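PDB 4U49: pectate lyase from Pectobacterium carotovorum, which probably cleaves polygalacturonate and methylated pectins within the chain by calcium-dependent beta-elimination, yielding oligosaccharides with unsaturated galacturonosyl ends. Local coordinates for residues Lys227-Asn232 and Thr238-Asn243. Numbering follows the deposited sequence.
Sequences KVLQQN and TIVQGN. Unlike the reference sequence in segment 238-243: Asn-243 (reference Lys).
Residues 227-232 and 238-243 belong to successive strands of the same coil, yet their backbones stay well apart: the closest CA atoms, those of Gln-231 and Thr-238, are separated by 7.8 Å, and side chains alone bridge the two. The CB atoms of Leu-229 and Gln-231 in one segment and of Thr-238 and Val-240 in the other are directed toward the opposing segment, whereas those of Gln-230 and Ile-239 are directed away from it, as expected for strands on different faces of a parallel beta-helix, the fold of polysaccharide lyase family 3.

The polar link is a hydrogen bond from Thr-238 OG1 to Gln-231 OE1, 2.7 Å long. With CG anti to the backbone N (chi1 -171°) and the chain extended beyond it, Gln-231 carries its amide across to the threonine, the two side chains running past each other in opposite directions. The hydroxyl meets the oxygen from above the carbonyl plane, 55° out of it, at a C=O...O angle of 122°. OE1 also accepts a bond from Trp-254 NE1, and NE2 is held by Ser-236 OG and Asn-268 O, which together fix the rotation of this buried amide. Asn-202 ND2 is a further partner of Thr-238 OG1.

Alongside this pair lies a small apolar patch. Leu-229 CD1 packs against Val-240 CG2 at 3.9 Å and approaches the methyl of Thr-238, CG2, at 4.1 Å, so Thr-238 serves the polar link with one branch and the apolar core with the other.

Strand 229-230 pairs in parallel with strand 200-202, and Leu-229 also touches Leu-253 and Trp-254 of strand 252-255. Strand 206-210, the parallel neighbour of strand 236-241, brings Met-207 beside Thr-238 and Ile-209 against Leu-229, joining consecutive coils of the beta-helix through its core.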
loop_
_atom_site.group_PDB
_atom_site.type_symbol
_atom_site.label_atom_id
_atom_site.label_comp_id
_atom_site.label_asym_id
_atom_site.label_seq_id
_atom_site.Cartn_x
_atom_site.Cartn_y
_atom_site.Cartn_z
ATOM N N LYS A 227 7.631 -3.534 9.268
ATOM C CA LYS A 227 7.806 -3.497 7.824
ATOM C C LYS A 227 6.476 -3.721 7.115
ATOM O O LYS A 227 5.651 -4.527 7.548
ATOM C CB LYS A 227 8.836 -4.537 7.377
ATOM C CG LYS A 227 8.412 -5.974 7.604
ATOM C CD LYS A 227 9.565 -6.832 8.087
ATOM C CE LYS A 227 9.197 -8.307 8.040
ATOM N NZ LYS A 227 7.889 -8.580 8.711
ATOM N N VAL A 228 6.270 -2.996 6.023
ATOM C CA VAL A 228 4.998 -3.031 5.317
ATOM C C VAL A 228 4.949 -4.146 4.280
ATOM O O VAL A 228 3.987 -4.914 4.225
ATOM C CB VAL A 228 4.725 -1.692 4.612
ATOM C CG1 VAL A 228 3.359 -1.713 3.941
ATOM C CG2 VAL A 228 4.833 -0.543 5.602
ATOM N N LEU A 229 5.991 -4.225 3.460
ATOM C CA LEU A 229 6.006 -5.133 2.317
ATOM C C LEU A 229 7.094 -6.187 2.462
ATOM O O LEU A 229 8.166 -5.908 2.961
ATOM C CB LEU A 229 6.221 -4.359 1.027
ATOM C CG LEU A 229 5.154 -3.321 0.716
ATOM C CD1 LEU A 229 5.475 -2.568 -0.560
ATOM C CD2 LEU A 229 3.780 -3.973 0.629
ATOM N N GLN A 230 6.828 -7.403 2.026
ATOM C CA GLN A 230 7.738 -8.489 2.292
ATOM C C GLN A 230 7.828 -9.241 0.974
ATOM O O GLN A 230 6.817 -9.398 0.275
ATOM C CB GLN A 230 7.156 -9.221 3.503
ATOM C CG GLN A 230 7.887 -10.225 4.343
ATOM C CD GLN A 230 9.376 -10.136 4.318
ATOM O OE1 GLN A 230 9.981 -9.094 4.696
ATOM N NE2 GLN A 230 9.984 -11.321 4.155
ATOM N N GLN A 231 9.053 -9.597 0.592
ATOM C CA GLN A 231 9.331 -10.087 -0.761
ATOM C C GLN A 231 10.588 -10.957 -0.790
ATOM O O GLN A 231 11.691 -10.478 -1.069
ATOM C CB GLN A 231 9.508 -8.919 -1.742
ATOM C CG GLN A 231 9.579 -9.317 -3.212
ATOM C CD GLN A 231 9.702 -8.119 -4.156
ATOM O OE1 GLN A 231 9.125 -7.061 -3.904
ATOM N NE2 GLN A 231 10.467 -8.281 -5.241
ATOM N N ASN A 232 10.425 -12.238 -0.493
ATOM C CA ASN A 232 11.564 -13.126 -0.325
ATOM C C ASN A 232 11.986 -13.809 -1.618
ATOM O O ASN A 232 13.146 -14.193 -1.771
ATOM C CB ASN A 232 11.239 -14.164 0.745
ATOM C CG ASN A 232 11.424 -13.621 2.151
ATOM O OD1 ASN A 232 10.494 -13.626 2.959
ATOM N ND2 ASN A 232 12.630 -13.131 2.443
ATOM N N THR A 238 7.419 -6.128 -6.937
ATOM C CA THR A 238 6.293 -5.503 -6.258
ATOM C C THR A 238 6.105 -4.089 -6.786
ATOM O O THR A 238 7.058 -3.305 -6.842
ATOM C CB THR A 238 6.481 -5.465 -4.728
ATOM O OG1 THR A 238 6.475 -6.803 -4.209
ATOM C CG2 THR A 238 5.360 -4.670 -4.071
ATOM N N ILE A 239 4.875 -3.784 -7.187
ATOM C CA ILE A 239 4.514 -2.475 -7.715
ATOM C C ILE A 239 3.531 -1.778 -6.782
ATOM O O ILE A 239 2.534 -2.369 -6.365
ATOM C CB ILE A 239 3.885 -2.586 -9.124
ATOM C CG1 ILE A 239 4.845 -3.281 -10.092
ATOM C CG2 ILE A 239 3.497 -1.208 -9.651
ATOM C CD1 ILE A 239 4.279 -3.456 -11.494
ATOM N N VAL A 240 3.826 -0.525 -6.450
ATOM C CA VAL A 240 2.962 0.288 -5.604
ATOM C C VAL A 240 2.454 1.494 -6.388
ATOM O O VAL A 240 3.245 2.339 -6.805
ATOM C CB VAL A 240 3.702 0.775 -4.338
ATOM C CG1 VAL A 240 2.819 1.703 -3.525
ATOM C CG2 VAL A 240 4.168 -0.410 -3.494
ATOM N N GLN A 241 1.141 1.571 -6.592
ATOM C CA GLN A 241 0.566 2.647 -7.398
ATOM C C GLN A 241 -0.762 3.152 -6.829
ATOM O O GLN A 241 -1.204 2.707 -5.772
ATOM C CB GLN A 241 0.377 2.181 -8.850
ATOM C CG GLN A 241 -0.672 1.089 -9.043
ATOM C CD GLN A 241 -0.595 0.429 -10.408
ATOM O OE1 GLN A 241 0.454 -0.073 -10.807
ATOM N NE2 GLN A 241 -1.710 0.424 -11.131
ATOM N N GLY A 242 -1.389 4.095 -7.528
ATOM C CA GLY A 242 -2.666 4.641 -7.095
ATOM C C GLY A 242 -2.590 5.431 -5.800
ATOM O O GLY A 242 -3.589 5.576 -5.096
ATOM N N ASN A 243 -1.399 5.937 -5.494
ATOM C CA ASN A 243 -1.152 6.720 -4.286
ATOM C C ASN A 243 -1.502 5.956 -3.008
ATOM O O ASN A 243 -2.136 6.502 -2.102
ATOM C CB ASN A 243 -1.924 8.042 -4.336
ATOM C CG ASN A 243 -1.348 9.083 -3.399
ATOM O OD1 ASN A 243 -0.193 8.984 -2.982
ATOM N ND2 ASN A 243 -2.150 10.089 -3.061
#